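Local coordinates for protein predicted DNA-binding transcriptional regulator (Aliivibrio fischeri ES114, PDB 7DWN) that probably binds cis-regulatory DNA as a tetrameric transcriptional regulator of the LysR family, at residues T167-V172 / W239-S244. Numbering follows the deposited sequence.
Sequences TELLPV and WLPAYS
The indole of Trp-239 lies against Pro-171 of strand 160-174. CB of Trp-239 sits 4.2 Å from CB of Leu-169. From there CG stands anti to the carbonyl carbon, and chi2 of -99° sets the ring plane across the CA-CB-CG plane. CD1 then meets CD of Pro-171, and at the ring edge, near its plane, it also meets Leu-169 O; NE1 and CE2 lie under Pro-171 CB, 3.4 Å from CE2, and this CB is offset toward the rim of the indole, so that CZ2 also touches it. This is a CH-pi contact, Pro-171 CB being 3.5 Å from the centroid of the five-membered ring of Trp-239 and 21° off its normal. A compact, rigid proline ring, with slightly polarised C-H groups, suits an indole face. The indole N-H is itself satisfied by Leu-262 O, and Trp-193 meets the ring nearly at a right angle.

Pro-171 and Trp-239 form a non-hydrogen-bonded pair of an antiparallel sheet, as do Leu-169 and Pro-241, so neither proline needs an N-H facing the partner strand. Within the substrate-binding domain, whose fold is of the periplasmic-binding-protein type, this pairing joins strand 238-241 to the long strand 160-174. Between the two pairs, Leu-170 and Leu-240 exchange two backbone hydrogen bonds, with Leu-170 N 2.9 Å from Leu-240 O and the N-H...O angle nearly straight (166°). The side chains of Val-172 and Leu-240 cross at about a right angle, with Val-172 CG2 3.7 Å from Leu-240 CD1. Where strand 238-241 gives way to a 3-10 turn, Ala-242 N still reaches Glu-168 O, and the small CB of Ala-242 lets Leu-170 CD1 approach to 3.6 Å.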
loop_
_atom_site.group_PDB
_atom_site.type_symbol
_atom_site.label_atom_id
_atom_site.label_comp_id
_atom_site.label_asym_id
_atom_site.label_seq_id
_atom_site.Cartn_x
_atom_site.Cartn_y
_atom_site.Cartn_z
ATOM N N THR A 167 21.697 -32.628 3.764
ATOM C CA THR A 167 21.257 -33.706 2.892
ATOM C C THR A 167 21.894 -33.480 1.521
ATOM O O THR A 167 22.671 -32.543 1.329
ATOM C CB THR A 167 19.719 -33.733 2.848
ATOM O OG1 THR A 167 19.214 -33.711 4.190
ATOM C CG2 THR A 167 19.175 -34.972 2.154
ATOM N N GLU A 168 21.580 -34.342 0.556
ATOM C CA GLU A 168 22.079 -34.192 -0.801
ATOM C C GLU A 168 20.936 -34.239 -1.805
ATOM O O GLU A 168 19.963 -34.981 -1.639
ATOM C CB GLU A 168 23.096 -35.283 -1.158
ATOM C CG GLU A 168 24.263 -35.418 -0.197
ATOM C CD GLU A 168 25.274 -36.447 -0.669
ATOM O OE1 GLU A 168 26.276 -36.056 -1.302
ATOM O OE2 GLU A 168 25.054 -37.652 -0.422
ATOM N N LEU A 169 21.066 -33.419 -2.843
ATOM C CA LEU A 169 20.344 -33.606 -4.093
ATOM C C LEU A 169 21.058 -34.681 -4.899
ATOM O O LEU A 169 22.221 -34.503 -5.290
ATOM C CB LEU A 169 20.285 -32.304 -4.887
ATOM C CG LEU A 169 19.483 -31.146 -4.297
ATOM C CD1 LEU A 169 19.705 -29.878 -5.107
ATOM C CD2 LEU A 169 18.011 -31.507 -4.261
ATOM N N LEU A 170 20.369 -35.798 -5.127
ATOM C CA LEU A 170 20.866 -36.945 -5.869
ATOM C C LEU A 170 20.265 -36.956 -7.260
ATOM O O LEU A 170 19.032 -36.857 -7.395
ATOM C CB LEU A 170 20.508 -38.239 -5.144
ATOM C CG LEU A 170 20.878 -38.316 -3.663
ATOM C CD1 LEU A 170 20.385 -39.622 -3.063
ATOM C CD2 LEU A 170 22.378 -38.169 -3.474
ATOM N N PRO A 171 21.086 -37.030 -8.309
ATOM C CA PRO A 171 20.552 -37.212 -9.666
ATOM C C PRO A 171 20.074 -38.645 -9.843
ATOM O O PRO A 171 20.855 -39.593 -9.730
ATOM C CB PRO A 171 21.750 -36.895 -10.565
ATOM C CG PRO A 171 22.942 -37.206 -9.716
ATOM C CD PRO A 171 22.551 -36.881 -8.297
ATOM N N VAL A 172 18.780 -38.804 -10.112
ATOM C CA VAL A 172 18.165 -40.118 -10.138
ATOM C C VAL A 172 17.383 -40.313 -11.429
ATOM O O VAL A 172 16.921 -39.358 -12.071
ATOM C CB VAL A 172 17.242 -40.353 -8.925
ATOM C CG1 VAL A 172 18.049 -40.355 -7.639
ATOM C CG2 VAL A 172 16.146 -39.303 -8.882
ATOM N N TRP A 239 17.338 -34.146 -10.115
ATOM C CA TRP A 239 18.056 -34.036 -8.852
ATOM C C TRP A 239 17.021 -33.919 -7.742
ATOM O O TRP A 239 16.405 -32.867 -7.559
ATOM C CB TRP A 239 19.008 -32.845 -8.862
ATOM C CG TRP A 239 20.342 -33.160 -9.461
ATOM C CD1 TRP A 239 21.493 -33.461 -8.792
ATOM C CD2 TRP A 239 20.661 -33.215 -10.854
ATOM N NE1 TRP A 239 22.511 -33.696 -9.685
ATOM C CE2 TRP A 239 22.026 -33.551 -10.958
ATOM C CE3 TRP A 239 19.924 -33.013 -12.024
ATOM C CZ2 TRP A 239 22.667 -33.693 -12.188
ATOM C CZ3 TRP A 239 20.563 -33.148 -13.241
ATOM C CH2 TRP A 239 21.920 -33.485 -13.314
ATOM N N LEU A 240 16.828 -34.999 -7.004
ATOM C CA LEU A 240 15.833 -35.008 -5.951
ATOM C C LEU A 240 16.499 -35.063 -4.583
ATOM O O LEU A 240 17.552 -35.693 -4.433
ATOM C CB LEU A 240 14.885 -36.202 -6.105
ATOM C CG LEU A 240 14.163 -36.262 -7.453
ATOM C CD1 LEU A 240 13.222 -37.454 -7.521
ATOM C CD2 LEU A 240 13.412 -34.966 -7.688
ATOM N N PRO A 241 15.932 -34.394 -3.580
ATOM C CA PRO A 241 16.478 -34.507 -2.225
ATOM C C PRO A 241 16.363 -35.938 -1.725
ATOM O O PRO A 241 15.360 -36.618 -1.951
ATOM C CB PRO A 241 15.610 -33.544 -1.407
ATOM C CG PRO A 241 14.352 -33.401 -2.196
ATOM C CD PRO A 241 14.772 -33.490 -3.633
ATOM N N ALA A 242 17.413 -36.392 -1.041
ATOM C CA ALA A 242 17.505 -37.805 -0.698
ATOM C C ALA A 242 16.432 -38.223 0.300
ATOM O O ALA A 242 16.009 -39.384 0.296
ATOM C CB ALA A 242 18.895 -38.121 -0.156
ATOM N N TYR A 243 15.965 -37.302 1.147
ATOM C CA TYR A 243 14.962 -37.667 2.143
ATOM C C TYR A 243 13.599 -37.948 1.525
ATOM O O TYR A 243 12.738 -38.529 2.195
ATOM C CB TYR A 243 14.836 -36.571 3.206
ATOM C CG TYR A 243 14.439 -35.212 2.670
ATOM C CD1 TYR A 243 13.113 -34.916 2.379
ATOM C CD2 TYR A 243 15.389 -34.216 2.475
ATOM C CE1 TYR A 243 12.745 -33.681 1.895
ATOM C CE2 TYR A 243 15.028 -32.971 1.992
ATOM C CZ TYR A 243 13.704 -32.711 1.702
ATOM O OH TYR A 243 13.333 -31.476 1.224
ATOM N N SER A 244 13.381 -37.556 0.271
ATOM C CA SER A 244 12.087 -37.720 -0.374
ATOM C C SER A 244 12.001 -38.963 -1.250
ATOM O O SER A 244 10.917 -39.262 -1.762
ATOM C CB SER A 244 11.760 -36.485 -1.222
ATOM O OG SER A 244 12.513 -36.475 -2.424
#